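Side-chain contacts in EST1E (Clostridium proteoclasticum, PDB 2WTM), which hydrolyses ester bonds as a promiscuous feruloyl esterase from a rumen bacterium, probably with the alpha/beta-hydrolase fold: residues D183-Y188 against V209-Q214; G110-M115 against M136-A141; I129-A134 against E239-F244. All coordinates share one frame; numbering follows the deposited sequence.

Contact 1: residues D183-Y188 against V209-Q214; sequences DFVDKY and VAFSKQ
Val185 CG1 sits over the face of the Gln214 amide. Gln214 CD lies 3.4 Å from Val185 CG1. The glutamine chain is extended, with CG anti to the backbone N (chi1 -168°), which carries the amide across to the other helix. The in-plane N-H is left for Asp186. The bond from Gln214 NE2 to Asp186 OD1 is 2.8 Å and nearly straight. OD1 lies in the plane of the amide, but the donor stands over the carboxylate, 68° out of its plane. The carboxylate and amide planes are steeply inclined, 78° apart. A water lies between the same helices, 2.6 Å from Gln214 O and 3.2 Å from Asp186 OD1. NE2 also makes a weak bond to Glu182 O. The other methyl of Val185 serves the apolar side. Val185 CG2 is 3.7 Å from Phe211 CD1 and approaches the ring obliquely. Val185 and Phe211 are buried, while Asp186 is exposed, so the polar bond lies at the margin of the apolar packing. Phe184 packs on Thr178 of the second subunit. The contact pairs helices 181-187 and 205-214, which flank strand 192-197 in the chain, consistent with the helical layer beside the sheet of an alpha/beta hydrolase.

Contact 2: residues G110-M115 against M136-A141; sequences GGLSVM and MIPEIA
Leu112 reaches Pro138 and Ile137 by two torsions. Its CG is anti to the backbone N (chi1 172°), which swings the side chain off helix 109-120 toward helix 137-143. A chi2 of 59° then places CD1 to one side and leaves CD2 anti to CA, so CD2 is the leading methyl. This methyl makes the contact. Leu112 CD2 lies 4.0 Å from Pro138 CD, so the leucine methyl meets the proline ring at its CD corner. Leu112 CD2 is also 4.2 Å from Ile137 CB, at the root of that side chain. The contact is therefore one methyl set against two successive residues. Pro138 offers its ring carbon next to the backbone nitrogen. It stands in the first turn of its helix, where a residue without an N-H costs no helical bond. The touch is apolar and light, and all three residues are buried. The carbonyl of Ala134 also borders the leucine methyl. Gly110 belongs to a probable nucleophile elbow, and the side chain of Ile137 lies about 6 Å from a bound phosphate. That ion probably came from the crystallisation liquor. Ile137 is also near the likely Ser-His-Asp triad without touching it, which puts the contact beside the probable active site. Val181 of helix 181-187 packs against both Leu112 and Pro138, and Ile179 also touches the proline. Leu79 of helix 79-93 also touches Leu112. The contact thus joins the helix after the probable elbow to the short helix that follows strand 125-131.

Contact 3: residues I129-A134 against E239-F244; sequences IPLSPA and EAVKEF
Ile129 and Phe244 pass one another, pointing opposite ways. Ile129 has CG1 anti to the carbonyl carbon (chi1 -51°) and an extended chain beyond, so CG1 and CD1 run past the CD2 and CE2 carbons of the ring, obliquely. Ile129 CG1 is 3.9 Å from Phe244 CE2, and Ile129 CD1 is 4.0 Å from Phe244 CD2. Phe244 has CG anti to its backbone N (chi1 170°), which brings the ring toward the strand. Strand 125-131 belongs to the central mixed sheet, and helix 234-249 packs on one face of it. Strand 129-131 and helix 239-244 run antiparallel, at 174°, their axes 11.0 Å apart at closest approach, as suits the sheet-and-helix layers of an alpha/beta hydrolase. Val241, one turn earlier than Phe244, uses both methyls. Val241 CG1 lies 4.3 Å from Ile129 CD1. Val241 CG2 lies 4.2 Å from Leu131 CD2, and those two side chains lie roughly perpendicular. Ile129 and Leu131 are two residues apart on the strand, so both can serve the same helix. Helix 43-54 packs alongside, with Val48 on Leu131 and Leu52 on Val241. Leu193 of the adjoining strand 192-197 touches Phe244.

From the N terminus, segment 110-115 comes first and opens contact 2. Segment 129-134 opens contact 3 before 136-141 closes contact 2, so these two contacts cross. Contact 1 then opens at 183-188 and closes at 209-214. It follows contact 2 in series and is nested inside the long loop that 239-244 closes as contact 3. Contacts 1 and 2 touch, with Met115 CE 3.8 Å from Val185 CG2. Contacts 2 and 3 also touch, where Met115 CG lies 3.6 Å from Pro130 CG. Contacts 1 and 3 stay about 6 Å apart at their nearest atoms. Helix 109-120 thus links the helix pair of contact 1 to the strand used in contact 3.

Contact 1: residues D183-Y188 against V209-Q214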
loop_
_atom_site.group_PDB
_atom_site.type_symbol
_atom_site.label_atom_id
_atom_site.label_comp_id
_atom_site.label_asym_id
_atom_site.label_seq_id
_atom_site.Cartn_x
_atom_site.Cartn_y
_atom_site.Cartn_z
ATOM N N ASP A 183 -8.108 -6.449 -10.455
ATOM C CA ASP A 183 -9.008 -5.329 -10.099
ATOM C C ASP A 183 -8.547 -4.047 -10.803
ATOM O O ASP A 183 -9.346 -3.250 -11.317
ATOM C CB ASP A 183 -9.050 -5.075 -8.607
ATOM C CG ASP A 183 -9.807 -6.098 -7.847
ATOM O OD1 ASP A 183 -10.359 -7.049 -8.457
ATOM O OD2 ASP A 183 -9.784 -5.964 -6.615
ATOM N N PHE A 184 -7.240 -3.832 -10.749
ATOM C CA PHE A 184 -6.649 -2.633 -11.364
ATOM C C PHE A 184 -6.709 -2.678 -12.912
ATOM O O PHE A 184 -6.846 -1.644 -13.553
ATOM C CB PHE A 184 -5.153 -2.431 -10.941
ATOM C CG PHE A 184 -4.925 -2.258 -9.464
ATOM C CD1 PHE A 184 -4.641 -1.034 -8.961
ATOM C CD2 PHE A 184 -5.074 -3.307 -8.565
ATOM C CE1 PHE A 184 -4.377 -0.826 -7.612
ATOM C CE2 PHE A 184 -4.787 -3.141 -7.210
ATOM C CZ PHE A 184 -4.458 -1.887 -6.736
ATOM N N VAL A 185 -6.537 -3.851 -13.475
ATOM C CA VAL A 185 -6.696 -4.019 -14.930
ATOM C C VAL A 185 -8.133 -3.644 -15.324
ATOM O O VAL A 185 -8.370 -2.893 -16.280
ATOM C CB VAL A 185 -6.357 -5.432 -15.374
ATOM C CG1 VAL A 185 -6.735 -5.679 -16.820
ATOM C CG2 VAL A 185 -4.860 -5.707 -15.156
ATOM N N ASP A 186 -9.086 -4.176 -14.579
ATOM C CA ASP A 186 -10.471 -3.866 -14.882
ATOM C C ASP A 186 -10.826 -2.393 -14.799
ATOM O O ASP A 186 -11.756 -1.912 -15.498
ATOM C CB ASP A 186 -11.377 -4.640 -13.900
ATOM C CG ASP A 186 -11.625 -6.059 -14.324
ATOM O OD1 ASP A 186 -11.277 -6.494 -15.472
ATOM O OD2 ASP A 186 -12.199 -6.772 -13.461
ATOM N N LYS A 187 -10.170 -1.654 -13.922
ATOM C CA LYS A 187 -10.495 -0.268 -13.726
ATOM C C LYS A 187 -9.925 0.668 -14.764
ATOM O O LYS A 187 -10.519 1.754 -14.966
ATOM C CB LYS A 187 -10.118 0.182 -12.337
ATOM C CG LYS A 187 -10.989 -0.430 -11.264
ATOM C CD LYS A 187 -12.466 -0.131 -11.454
ATOM C CE LYS A 187 -12.763 1.339 -11.388
ATOM N NZ LYS A 187 -14.242 1.623 -11.317
ATOM N N TYR A 188 -8.849 0.264 -15.463
ATOM C CA TYR A 188 -8.217 1.202 -16.391
ATOM C C TYR A 188 -8.630 0.819 -17.795
ATOM O O TYR A 188 -8.110 -0.130 -18.369
ATOM C CB TYR A 188 -6.680 1.181 -16.238
ATOM C CG TYR A 188 -6.041 2.297 -17.063
ATOM C CD1 TYR A 188 -5.981 3.594 -16.556
ATOM C CD2 TYR A 188 -5.547 2.042 -18.352
ATOM C CE1 TYR A 188 -5.394 4.639 -17.311
ATOM C CE2 TYR A 188 -5.008 3.066 -19.090
ATOM C CZ TYR A 188 -4.939 4.343 -18.563
ATOM O OH TYR A 188 -4.433 5.410 -19.289
ATOM N N VAL A 209 0.012 -11.840 -22.516
ATOM C CA VAL A 209 -1.080 -12.237 -23.398
ATOM C C VAL A 209 -2.410 -12.215 -22.650
ATOM O O VAL A 209 -3.371 -11.624 -23.132
ATOM C CB VAL A 209 -0.840 -13.640 -24.046
ATOM C CG1 VAL A 209 -2.012 -14.034 -24.937
ATOM C CG2 VAL A 209 0.498 -13.657 -24.803
ATOM N N ALA A 210 -2.465 -12.832 -21.453
ATOM C CA ALA A 210 -3.694 -12.888 -20.690
ATOM C C ALA A 210 -4.177 -11.504 -20.256
ATOM O O ALA A 210 -5.356 -11.122 -20.454
ATOM C CB ALA A 210 -3.485 -13.775 -19.473
ATOM N N PHE A 211 -3.280 -10.709 -19.640
ATOM C CA PHE A 211 -3.688 -9.372 -19.221
ATOM C C PHE A 211 -4.135 -8.498 -20.407
ATOM O O PHE A 211 -5.075 -7.741 -20.309
ATOM C CB PHE A 211 -2.639 -8.658 -18.326
ATOM C CG PHE A 211 -2.582 -9.222 -16.937
ATOM C CD1 PHE A 211 -3.657 -9.092 -16.097
ATOM C CD2 PHE A 211 -1.434 -9.872 -16.490
ATOM C CE1 PHE A 211 -3.582 -9.627 -14.770
ATOM C CE2 PHE A 211 -1.359 -10.434 -15.210
ATOM C CZ PHE A 211 -2.432 -10.304 -14.361
ATOM N N SER A 212 -3.483 -8.634 -21.550
ATOM C CA SER A 212 -3.878 -7.861 -22.736
ATOM C C SER A 212 -5.306 -8.124 -23.168
ATOM O O SER A 212 -5.926 -7.277 -23.783
ATOM C CB SER A 212 -2.946 -8.090 -23.913
ATOM O OG SER A 212 -3.110 -9.365 -24.595
ATOM N N LYS A 213 -5.784 -9.333 -22.927
ATOM C CA LYS A 213 -7.158 -9.683 -23.264
ATOM C C LYS A 213 -8.122 -9.198 -22.205
ATOM O O LYS A 213 -9.269 -8.910 -22.517
ATOM C CB LYS A 213 -7.274 -11.196 -23.474
ATOM C CG LYS A 213 -6.402 -11.675 -24.649
ATOM C CD LYS A 213 -6.617 -13.092 -25.032
ATOM C CE LYS A 213 -5.396 -13.719 -25.746
ATOM N NZ LYS A 213 -5.051 -13.083 -27.037
ATOM N N GLN A 214 -7.656 -9.056 -20.953
ATOM C CA GLN A 214 -8.508 -8.563 -19.891
ATOM C C GLN A 214 -8.844 -7.078 -19.990
ATOM O O GLN A 214 -9.960 -6.620 -19.674
ATOM C CB GLN A 214 -7.878 -8.855 -18.537
ATOM C CG GLN A 214 -8.847 -8.623 -17.453
ATOM C CD GLN A 214 -8.257 -8.666 -16.085
ATOM O OE1 GLN A 214 -7.236 -9.360 -15.844
ATOM N NE2 GLN A 214 -8.969 -8.024 -15.146
HETATM O O HOH W 1 -11.257 -4.816 -18.232
#

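Contact 2: residues G110-M115 against M136-A141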
loop_
_atom_site.group_PDB
_atom_site.type_symbol
_atom_site.label_atom_id
_atom_site.label_comp_id
_atom_site.label_asym_id
_atom_site.label_seq_id
_atom_site.Cartn_x
_atom_site.Cartn_y
_atom_site.Cartn_z
ATOM N N GLY A 110 8.292 -2.052 -12.620
ATOM C CA GLY A 110 7.782 -0.737 -12.954
ATOM C C GLY A 110 6.557 -0.767 -13.837
ATOM O O GLY A 110 5.717 0.097 -13.765
ATOM N N GLY A 111 6.460 -1.821 -14.646
ATOM C CA GLY A 111 5.333 -2.044 -15.558
ATOM C C GLY A 111 4.133 -2.458 -14.744
ATOM O O GLY A 111 3.040 -1.879 -14.917
ATOM N N LEU A 112 4.331 -3.408 -13.818
ATOM C CA LEU A 112 3.308 -3.690 -12.821
ATOM C C LEU A 112 2.865 -2.429 -12.064
ATOM O O LEU A 112 1.682 -2.088 -11.962
ATOM C CB LEU A 112 3.766 -4.730 -11.844
ATOM C CG LEU A 112 2.820 -4.976 -10.615
ATOM C CD1 LEU A 112 1.401 -5.408 -10.960
ATOM C CD2 LEU A 112 3.557 -5.898 -9.623
ATOM N N SER A 113 3.858 -1.665 -11.576
ATOM C CA SER A 113 3.583 -0.494 -10.767
ATOM C C SER A 113 2.707 0.539 -11.494
ATOM O O SER A 113 1.766 1.146 -10.915
ATOM C CB SER A 113 4.907 0.093 -10.290
ATOM O OG SER A 113 5.559 -0.760 -9.360
ATOM N N VAL A 114 3.032 0.819 -12.776
ATOM C CA VAL A 114 2.183 1.663 -13.557
ATOM C C VAL A 114 0.784 1.123 -13.916
ATOM O O VAL A 114 -0.207 1.864 -13.937
ATOM C CB VAL A 114 2.945 2.348 -14.743
ATOM C CG1 VAL A 114 4.129 3.232 -14.264
ATOM C CG2 VAL A 114 3.348 1.383 -15.807
ATOM N N MET A 115 0.704 -0.194 -14.113
ATOM C CA MET A 115 -0.634 -0.770 -14.196
ATOM C C MET A 115 -1.502 -0.400 -12.973
ATOM O O MET A 115 -2.656 -0.063 -13.094
ATOM C CB MET A 115 -0.571 -2.279 -14.384
ATOM C CG MET A 115 0.069 -2.694 -15.740
ATOM S SD MET A 115 0.459 -4.449 -15.872
ATOM C CE MET A 115 -1.152 -5.240 -15.721
ATOM N N MET A 136 2.519 -10.741 -12.639
ATOM C CA MET A 136 2.222 -11.952 -11.815
ATOM C C MET A 136 2.878 -11.890 -10.427
ATOM O O MET A 136 2.664 -12.818 -9.621
ATOM C CB MET A 136 2.632 -13.252 -12.548
ATOM C CG MET A 136 2.008 -13.462 -13.891
ATOM S SD MET A 136 0.262 -13.618 -13.715
ATOM C CE MET A 136 0.211 -15.084 -12.711
ATOM N N ILE A 137 3.669 -10.853 -10.085
ATOM C CA ILE A 137 4.335 -10.873 -8.769
ATOM C C ILE A 137 3.334 -11.171 -7.638
ATOM O O ILE A 137 3.638 -11.974 -6.780
ATOM C CB ILE A 137 5.196 -9.611 -8.540
ATOM C CG1 ILE A 137 6.538 -9.806 -9.284
ATOM C CG2 ILE A 137 5.396 -9.376 -7.046
ATOM C CD1 ILE A 137 7.401 -8.605 -9.272
ATOM N N PRO A 138 2.178 -10.459 -7.577
ATOM C CA PRO A 138 1.259 -10.728 -6.396
ATOM C C PRO A 138 0.720 -12.129 -6.381
ATOM O O PRO A 138 0.762 -12.742 -5.279
ATOM C CB PRO A 138 0.196 -9.625 -6.499
ATOM C CG PRO A 138 0.965 -8.514 -7.312
ATOM C CD PRO A 138 1.772 -9.261 -8.344
ATOM N N GLU A 139 0.287 -12.628 -7.506
ATOM C CA GLU A 139 -0.331 -14.001 -7.522
ATOM C C GLU A 139 0.759 -15.015 -7.134
ATOM O O GLU A 139 0.578 -15.890 -6.262
ATOM C CB GLU A 139 -0.977 -14.316 -8.852
ATOM C CG GLU A 139 -1.343 -15.769 -8.968
ATOM C CD GLU A 139 -2.070 -16.156 -10.260
ATOM O OE1 GLU A 139 -2.491 -15.317 -11.089
ATOM O OE2 GLU A 139 -2.184 -17.381 -10.446
ATOM N N ILE A 140 1.946 -14.852 -7.703
ATOM C CA ILE A 140 3.013 -15.801 -7.462
ATOM C C ILE A 140 3.510 -15.701 -6.038
ATOM O O ILE A 140 3.802 -16.702 -5.430
ATOM C CB ILE A 140 4.092 -15.671 -8.521
ATOM C CG1 ILE A 140 3.557 -15.999 -9.915
ATOM C CG2 ILE A 140 5.328 -16.472 -8.211
ATOM C CD1 ILE A 140 2.834 -17.309 -10.006
ATOM N N ALA A 141 3.502 -14.499 -5.437
ATOM C CA ALA A 141 3.840 -14.333 -4.047
ATOM C C ALA A 141 2.870 -15.090 -3.133
ATOM O O ALA A 141 3.275 -15.655 -2.097
ATOM C CB ALA A 141 3.903 -12.866 -3.672
#

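Contact 3: residues I129-A134 against E239-F244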
loop_
_atom_site.group_PDB
_atom_site.type_symbol
_atom_site.label_atom_id
_atom_site.label_comp_id
_atom_site.label_asym_id
_atom_site.label_seq_id
_atom_site.Cartn_x
_atom_site.Cartn_y
_atom_site.Cartn_z
ATOM N N ILE A 129 1.626 2.325 -20.800
ATOM C CA ILE A 129 2.577 1.430 -21.472
ATOM C C ILE A 129 3.364 0.523 -20.528
ATOM O O ILE A 129 4.452 0.878 -20.104
ATOM C CB ILE A 129 3.561 2.246 -22.337
ATOM C CG1 ILE A 129 2.762 3.194 -23.227
ATOM C CG2 ILE A 129 4.364 1.271 -23.189
ATOM C CD1 ILE A 129 3.631 4.125 -24.016
ATOM N N PRO A 130 2.822 -0.662 -20.218
ATOM C CA PRO A 130 3.608 -1.603 -19.425
ATOM C C PRO A 130 4.551 -2.392 -20.320
ATOM O O PRO A 130 4.100 -3.175 -21.140
ATOM C CB PRO A 130 2.520 -2.464 -18.764
ATOM C CG PRO A 130 1.261 -1.740 -18.996
ATOM C CD PRO A 130 1.455 -1.128 -20.357
ATOM N N LEU A 131 5.837 -2.269 -20.060
ATOM C CA LEU A 131 6.896 -2.938 -20.819
ATOM C C LEU A 131 7.322 -4.218 -20.056
ATOM O O LEU A 131 7.773 -4.086 -18.925
ATOM C CB LEU A 131 8.055 -1.984 -21.021
ATOM C CG LEU A 131 7.760 -0.715 -21.767
ATOM C CD1 LEU A 131 8.878 0.322 -21.654
ATOM C CD2 LEU A 131 7.343 -0.944 -23.207
ATOM N N SER A 132 7.013 -5.428 -20.619
ATOM C CA SER A 132 7.285 -6.705 -19.954
ATOM C C SER A 132 6.915 -6.648 -18.478
ATOM O O SER A 132 7.743 -6.933 -17.591
ATOM C CB SER A 132 8.779 -7.042 -20.153
ATOM O OG SER A 132 9.062 -7.061 -21.598
ATOM N N PRO A 133 5.641 -6.285 -18.223
ATOM C CA PRO A 133 5.274 -6.038 -16.829
ATOM C C PRO A 133 5.337 -7.260 -15.963
ATOM O O PRO A 133 4.924 -8.347 -16.411
ATOM C CB PRO A 133 3.858 -5.525 -16.957
ATOM C CG PRO A 133 3.335 -6.116 -18.210
ATOM C CD PRO A 133 4.474 -6.109 -19.119
ATOM N N ALA A 134 5.895 -7.145 -14.783
ATOM C CA ALA A 134 5.941 -8.262 -13.837
ATOM C C ALA A 134 4.612 -8.405 -13.124
ATOM O O ALA A 134 4.575 -8.447 -11.873
ATOM C CB ALA A 134 7.083 -8.056 -12.822
ATOM N N GLU A 239 10.010 1.378 -31.583
ATOM C CA GLU A 239 9.054 1.661 -32.679
ATOM C C GLU A 239 7.597 1.428 -32.280
ATOM O O GLU A 239 6.690 2.143 -32.701
ATOM C CB GLU A 239 9.389 0.846 -33.940
ATOM C CG GLU A 239 10.446 1.475 -34.803
ATOM C CD GLU A 239 10.130 2.944 -35.156
ATOM O OE1 GLU A 239 9.099 3.266 -35.834
ATOM O OE2 GLU A 239 10.925 3.774 -34.665
ATOM N N ALA A 240 7.376 0.455 -31.401
ATOM C CA ALA A 240 5.986 0.184 -31.023
ATOM C C ALA A 240 5.436 1.297 -30.106
ATOM O O ALA A 240 4.312 1.746 -30.217
ATOM C CB ALA A 240 5.905 -1.141 -30.346
ATOM N N VAL A 241 6.293 1.736 -29.192
ATOM C CA VAL A 241 5.980 2.852 -28.288
ATOM C C VAL A 241 5.720 4.121 -29.101
ATOM O O VAL A 241 4.751 4.815 -28.899
ATOM C CB VAL A 241 7.147 3.070 -27.288
ATOM C CG1 VAL A 241 7.040 4.400 -26.550
ATOM C CG2 VAL A 241 7.227 1.879 -26.293
ATOM N N LYS A 242 6.572 4.362 -30.079
ATOM C CA LYS A 242 6.435 5.518 -30.945
ATOM C C LYS A 242 5.127 5.546 -31.710
ATOM O O LYS A 242 4.422 6.531 -31.670
ATOM C CB LYS A 242 7.622 5.569 -31.894
ATOM C CG LYS A 242 7.597 6.777 -32.818
ATOM C CD LYS A 242 8.602 6.605 -34.001
ATOM C CE LYS A 242 8.924 7.957 -34.627
ATOM N NZ LYS A 242 9.873 7.854 -35.816
ATOM N N GLU A 243 4.769 4.439 -32.361
ATOM C CA GLU A 243 3.536 4.411 -33.176
ATOM C C GLU A 243 2.259 4.553 -32.320
ATOM O O GLU A 243 1.349 5.312 -32.568
ATOM C CB GLU A 243 3.457 3.106 -33.961
ATOM C CG GLU A 243 4.444 3.107 -35.186
ATOM C CD GLU A 243 4.516 1.782 -35.990
ATOM O OE1 GLU A 243 3.539 0.946 -35.925
ATOM O OE2 GLU A 243 5.577 1.601 -36.687
ATOM N N PHE A 244 2.374 3.855 -31.052
ATOM C CA PHE A 244 1.223 3.946 -30.196
ATOM C C PHE A 244 1.005 5.336 -29.658
ATOM O O PHE A 244 -0.130 5.819 -29.569
ATOM C CB PHE A 244 1.402 2.883 -29.057
ATOM C CG PHE A 244 0.411 3.004 -27.931
ATOM C CD1 PHE A 244 -0.835 2.462 -28.034
ATOM C CD2 PHE A 244 0.754 3.649 -26.768
ATOM C CE1 PHE A 244 -1.732 2.543 -26.958
ATOM C CE2 PHE A 244 -0.148 3.775 -25.704
ATOM C CZ PHE A 244 -1.384 3.180 -25.823
#